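Local coordinates for protein 2-hydroxyethylphosphonate dioxygenase (Streptomyces viridochromogenes, PDB 4YAR) that is a non-heme iron dioxygenase that converts 2-hydroxyethylphosphonate to hydroxymethylphosphonate and formate in the biosynthesis of the antibiotic phosphinothricin tripeptide, at residues G164-H176 against A326-R340. The protein carries 1 engineered substitution. Residues are numbered along the deposited sequence; the frame is centred on the assembly and turned at random. Where two conformers were deposited one is given.
Engineered in segment 164-176: His176 (natural residue Glu). With NA (sodium ion), chain L.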
loop_
_atom_site.group_PDB
_atom_site.type_symbol
_atom_site.label_atom_id
_atom_site.label_comp_id
_atom_site.label_asym_id
_atom_site.label_seq_id
_atom_site.Cartn_x
_atom_site.Cartn_y
_atom_site.Cartn_z
ATOM N N GLY A 164 -2.251 26.453 16.621
ATOM C CA GLY A 164 -1.923 26.543 18.060
ATOM C C GLY A 164 -0.514 26.144 18.268
ATOM O O GLY A 164 0.288 26.217 17.381
ATOM N N GLY A 165 -0.211 25.683 19.463
ATOM C CA GLY A 165 1.015 24.999 19.695
ATOM C C GLY A 165 0.860 23.515 19.256
ATOM O O GLY A 165 -0.240 22.982 18.814
ATOM N N ASP A 166 1.942 22.796 19.401
ATOM C CA ASP A 166 1.948 21.378 19.071
ATOM C C ASP A 166 1.805 21.270 17.582
ATOM O O ASP A 166 1.017 20.443 17.131
ATOM C CB ASP A 166 0.752 20.631 19.684
ATOM C CG ASP A 166 0.730 20.629 21.174
ATOM O OD1 ASP A 166 1.824 20.670 21.796
ATOM O OD2 ASP A 166 -0.410 20.528 21.727
ATOM N N ARG A 167 2.572 22.079 16.840
ATOM C CA ARG A 167 2.517 22.144 15.430
ATOM C C ARG A 167 3.174 20.932 14.777
ATOM O O ARG A 167 3.111 20.778 13.564
ATOM C CB ARG A 167 3.200 23.408 14.935
ATOM C CG ARG A 167 2.592 24.688 15.497
ATOM C CD ARG A 167 1.377 25.188 14.728
ATOM N NE ARG A 167 1.754 26.043 13.603
ATOM C CZ ARG A 167 1.376 27.303 13.369
ATOM N NH1 ARG A 167 0.573 27.991 14.166
ATOM N NH2 ARG A 167 1.812 27.884 12.273
ATOM N N TRP A 168 3.829 20.085 15.566
ATOM C CA TRP A 168 4.229 18.787 15.050
ATOM C C TRP A 168 3.001 17.985 14.534
ATOM O O TRP A 168 3.121 17.084 13.684
ATOM C CB TRP A 168 5.053 18.050 16.079
ATOM C CG TRP A 168 4.388 17.603 17.294
ATOM C CD1 TRP A 168 4.123 18.346 18.386
ATOM C CD2 TRP A 168 3.944 16.256 17.590
ATOM N NE1 TRP A 168 3.509 17.554 19.369
ATOM C CE2 TRP A 168 3.404 16.266 18.901
ATOM C CE3 TRP A 168 3.957 15.059 16.882
ATOM C CZ2 TRP A 168 2.853 15.151 19.484
ATOM C CZ3 TRP A 168 3.468 13.912 17.498
ATOM C CH2 TRP A 168 2.924 13.963 18.797
ATOM N N ILE A 169 1.831 18.287 15.075
ATOM C CA ILE A 169 0.568 17.832 14.472
ATOM C C ILE A 169 0.153 18.945 13.580
ATOM O O ILE A 169 -0.231 20.057 14.041
ATOM C CB ILE A 169 -0.505 17.512 15.547
ATOM C CG1 ILE A 169 0.003 16.432 16.519
ATOM C CG2 ILE A 169 -1.872 17.266 14.880
ATOM C CD1 ILE A 169 -0.776 16.191 17.807
ATOM N N THR A 170 0.338 18.752 12.285
ATOM C CA THR A 170 0.334 19.849 11.357
ATOM C C THR A 170 -1.090 20.347 11.018
ATOM O O THR A 170 -1.308 21.556 10.729
ATOM C CB THR A 170 1.086 19.501 10.049
ATOM O OG1 THR A 170 0.378 18.473 9.308
ATOM C CG2 THR A 170 2.490 19.038 10.351
ATOM N N GLY A 171 -2.058 19.435 11.057
ATOM C CA GLY A 171 -3.404 19.693 10.541
ATOM C C GLY A 171 -4.306 18.466 10.498
ATOM O O GLY A 171 -3.912 17.401 10.886
ATOM N N ASP A 172 -5.508 18.685 10.044
ATOM C CA ASP A 172 -6.476 17.624 9.844
ATOM C C ASP A 172 -5.946 16.648 8.784
ATOM O O ASP A 172 -5.164 17.041 7.846
ATOM C CB ASP A 172 -7.821 18.205 9.342
ATOM C CG ASP A 172 -8.640 19.005 10.386
ATOM O OD1 ASP A 172 -8.388 19.016 11.603
ATOM O OD2 ASP A 172 -9.577 19.733 9.940
ATOM N N SER A 173 -6.442 15.408 8.839
ATOM C CA SER A 173 -6.149 14.422 7.820
ATOM C C SER A 173 -7.362 13.610 7.511
ATOM O O SER A 173 -8.260 13.532 8.332
ATOM C CB SER A 173 -4.974 13.498 8.238
ATOM O OG SER A 173 -5.260 12.874 9.478
ATOM N N TYR A 174 -7.394 13.019 6.343
ATOM C CA TYR A 174 -8.427 12.084 5.995
ATOM C C TYR A 174 -7.965 11.090 4.919
ATOM O O TYR A 174 -6.982 11.329 4.167
ATOM C CB TYR A 174 -9.703 12.809 5.526
ATOM C CG TYR A 174 -9.635 13.324 4.097
ATOM C CD1 TYR A 174 -8.814 14.382 3.716
ATOM C CD2 TYR A 174 -10.441 12.732 3.109
ATOM C CE1 TYR A 174 -8.765 14.814 2.406
ATOM C CE2 TYR A 174 -10.414 13.171 1.814
ATOM C CZ TYR A 174 -9.598 14.216 1.452
ATOM O OH TYR A 174 -9.583 14.579 0.114
ATOM N N VAL A 175 -8.769 10.041 4.761
ATOM C CA VAL A 175 -8.530 9.053 3.745
ATOM C C VAL A 175 -9.546 9.258 2.664
ATOM O O VAL A 175 -10.761 9.196 2.905
ATOM C CB VAL A 175 -8.670 7.638 4.221
ATOM C CG1 VAL A 175 -8.476 6.713 3.006
ATOM C CG2 VAL A 175 -7.637 7.377 5.288
ATOM N N HIS A 176 -8.979 9.381 1.470
ATOM C CA HIS A 176 -9.691 9.625 0.258
ATOM C C HIS A 176 -10.052 8.244 -0.274
ATOM O O HIS A 176 -9.224 7.295 -0.324
ATOM C CB HIS A 176 -8.817 10.468 -0.697
ATOM C CG HIS A 176 -9.503 10.867 -1.954
ATOM N ND1 HIS A 176 -10.733 11.493 -1.973
ATOM C CD2 HIS A 176 -9.136 10.714 -3.249
ATOM C CE1 HIS A 176 -11.092 11.703 -3.227
ATOM N NE2 HIS A 176 -10.122 11.270 -4.016
ATOM N N ALA A 326 -5.319 10.067 10.034
ATOM C CA ALA A 326 -6.450 9.262 9.629
ATOM C C ALA A 326 -6.097 7.827 9.192
ATOM O O ALA A 326 -5.057 7.576 8.554
ATOM C CB ALA A 326 -7.205 9.989 8.578
ATOM N N SER A 327 -7.022 6.892 9.465
ATOM C CA SER A 327 -6.877 5.481 9.052
ATOM C C SER A 327 -8.244 4.911 8.655
ATOM O O SER A 327 -9.293 5.488 8.965
ATOM C CB SER A 327 -6.269 4.605 10.147
ATOM O OG SER A 327 -7.052 4.592 11.327
ATOM N N ALA A 328 -8.204 3.744 8.021
ATOM C CA ALA A 328 -9.404 3.103 7.584
ATOM C C ALA A 328 -9.204 1.616 7.711
ATOM O O ALA A 328 -8.268 1.103 7.155
ATOM C CB ALA A 328 -9.692 3.476 6.150
ATOM N N ALA A 329 -10.041 0.919 8.485
ATOM C CA ALA A 329 -9.917 -0.562 8.597
ATOM C C ALA A 329 -10.116 -1.331 7.301
ATOM O O ALA A 329 -9.593 -2.436 7.178
ATOM C CB ALA A 329 -10.864 -1.095 9.672
ATOM N N HIS A 330 -10.739 -0.716 6.295
ATOM C CA HIS A 330 -10.798 -1.319 4.950
ATOM C C HIS A 330 -9.557 -1.140 4.171
ATOM O O HIS A 330 -9.501 -1.693 3.070
ATOM C CB HIS A 330 -11.926 -0.687 4.119
ATOM C CG HIS A 330 -13.243 -0.711 4.802
ATOM N ND1 HIS A 330 -13.551 0.218 5.791
ATOM C CD2 HIS A 330 -14.352 -1.478 4.644
ATOM C CE1 HIS A 330 -14.732 -0.035 6.280
ATOM N NE2 HIS A 330 -15.277 -1.022 5.563
ATOM N N LEU A 331 -8.567 -0.387 4.714
ATOM C CA LEU A 331 -7.342 -0.130 3.990
ATOM C C LEU A 331 -6.217 -0.373 5.001
ATOM O O LEU A 331 -5.471 0.569 5.365
ATOM C CB LEU A 331 -7.283 1.313 3.432
ATOM C CG LEU A 331 -8.281 1.579 2.296
ATOM C CD1 LEU A 331 -8.475 3.066 2.031
ATOM C CD2 LEU A 331 -7.891 0.808 1.045
ATOM N N PRO A 332 -6.029 -1.645 5.413
ATOM C CA PRO A 332 -5.009 -1.955 6.424
ATOM C C PRO A 332 -3.571 -1.681 6.069
ATOM O O PRO A 332 -2.722 -1.622 6.980
ATOM C CB PRO A 332 -5.170 -3.451 6.648
ATOM C CG PRO A 332 -6.497 -3.796 6.072
ATOM C CD PRO A 332 -6.746 -2.838 4.982
ATOM N N ASP A 333 -3.240 -1.595 4.802
ATOM C CA ASP A 333 -1.843 -1.389 4.395
ATOM C C ASP A 333 -1.434 0.109 4.240
ATOM O O ASP A 333 -0.291 0.366 3.883
ATOM C CB ASP A 333 -1.585 -2.049 3.083
ATOM C CG ASP A 333 -1.795 -3.598 3.114
ATOM O OD1 ASP A 333 -1.750 -4.212 4.168
ATOM O OD2 ASP A 333 -2.017 -4.174 2.035
ATOM N N LEU A 334 -2.362 1.032 4.501
ATOM C CA LEU A 334 -2.158 2.501 4.449
ATOM C C LEU A 334 -2.093 3.110 5.855
ATOM O O LEU A 334 -3.038 3.009 6.649
ATOM C CB LEU A 334 -3.291 3.101 3.620
ATOM C CG LEU A 334 -3.357 4.618 3.409
ATOM C CD1 LEU A 334 -2.048 5.086 2.792
ATOM C CD2 LEU A 334 -4.535 4.993 2.494
ATOM N N VAL A 335 -0.959 3.706 6.229
ATOM C CA VAL A 335 -0.834 4.130 7.601
ATOM C C VAL A 335 -0.201 5.512 7.552
ATOM O O VAL A 335 0.637 5.813 6.636
ATOM C CB VAL A 335 0.078 3.165 8.434
ATOM C CG1 VAL A 335 0.350 3.725 9.778
ATOM C CG2 VAL A 335 -0.551 1.767 8.611
ATOM N N GLY A 336 -0.534 6.320 8.542
ATOM C CA GLY A 336 0.112 7.677 8.709
ATOM C C GLY A 336 0.234 8.067 10.127
ATOM O O GLY A 336 -0.742 7.945 10.866
ATOM N N SER A 337 1.420 8.583 10.516
ATOM C CA SER A 337 1.666 9.043 11.909
ATOM C C SER A 337 2.492 10.341 11.899
ATOM O O SER A 337 3.294 10.547 10.996
ATOM C CB SER A 337 2.451 7.956 12.699
ATOM O OG SER A 337 1.759 6.706 12.688
ATOM N N PHE A 338 2.250 11.205 12.872
ATOM C CA PHE A 338 3.156 12.336 13.184
ATOM C C PHE A 338 4.127 11.835 14.250
ATOM O O PHE A 338 3.679 11.227 15.234
ATOM C CB PHE A 338 2.425 13.537 13.725
ATOM C CG PHE A 338 1.283 14.058 12.902
ATOM C CD1 PHE A 338 1.490 15.019 11.899
ATOM C CD2 PHE A 338 -0.016 13.693 13.185
ATOM C CE1 PHE A 338 0.407 15.513 11.167
ATOM C CE2 PHE A 338 -1.123 14.285 12.515
ATOM C CZ PHE A 338 -0.874 15.145 11.452
ATOM N N LEU A 339 5.408 12.048 14.048
ATOM C CA LEU A 339 6.456 11.671 15.028
ATOM C C LEU A 339 7.308 12.870 15.501
ATOM O O LEU A 339 7.940 13.552 14.722
ATOM C CB LEU A 339 7.392 10.641 14.497
ATOM C CG LEU A 339 6.881 9.277 14.094
ATOM C CD1 LEU A 339 8.036 8.414 13.693
ATOM C CD2 LEU A 339 6.151 8.609 15.283
ATOM N N ARG A 340 7.319 13.065 16.802
ATOM C CA ARG A 340 8.246 14.007 17.449
ATOM C C ARG A 340 9.533 13.292 17.922
ATOM O O ARG A 340 9.443 12.294 18.612
ATOM C CB ARG A 340 7.485 14.628 18.614
ATOM C CG ARG A 340 7.908 16.004 19.010
ATOM C CD ARG A 340 7.250 16.368 20.316
ATOM N NE ARG A 340 6.864 17.766 20.331
ATOM C CZ ARG A 340 6.490 18.442 21.423
ATOM N NH1 ARG A 340 6.441 17.838 22.615
ATOM N NH2 ARG A 340 6.156 19.732 21.321
HETATM NA NA NA L . -14.392 2.353 5.129
HETATM O O HOH W 1 -12.395 2.642 3.442
HETATM O O HOH W 2 -16.018 2.661 6.252
HETATM O O HOH W 3 -13.048 2.165 4.656
HETATM O O HOH W 4 -12.725 1.849 7.063
#
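Phe338 is the largest bump of this contact, and its ring drops into a hollow where the backbone of residues 168-171 forms one wall; Trp168 O, Thr170 N and Gly171 O meet the ring obliquely. Ile169 covers one face, its CA 4.0 Å from the ring centroid and over the face, a CH-pi contact, while Ile169 CG2 extends the cover to CE2. The far rim of the ring reaches Thr170, whose OG1 lies 3.5 Å from Phe338 CE1 but gives its hydrogen bond to the backbone O of Asn137.

Where that hollow ends, Trp168 becomes the layer between two side chains. Ile169 CG1 sits beneath its centre, and on the opposite face Arg340 lies across the indole, with Arg340 CD 4.0 Å from the centroid of the five-membered ring. The guanidinium plane is tilted 30° from the ring, and Asp166 OD1, 4.5 Å from Arg340 NH2, adds at most a long-range attraction.

The example illustrates how two antiparallel sheets of a cupin-like beta fold are joined: strand 335-343 and strand 173-176, an edge strand within this chain, each meet the loop flanking the other, and the sheets touch directly where Phe338 meets Val136 of strand 133-140.

Farther along, smaller side chains meet. Ser173 OG, held between its own backbone N and carbonyl carbon (chi1 56°), accepts a hydrogen bond from Ala326 N at 2.9 Å, nearly straight with an N-H...O angle of 160°. The methyl of Ala326 then presses on Tyr174 CA at 3.5 Å. Val175 forks into the neighbouring hollow: CG1 meets Leu331 CD1 at 3.8 Å and, more loosely, Leu334 CD2, while CG2 faces the methyls of Ala326 and Ala328.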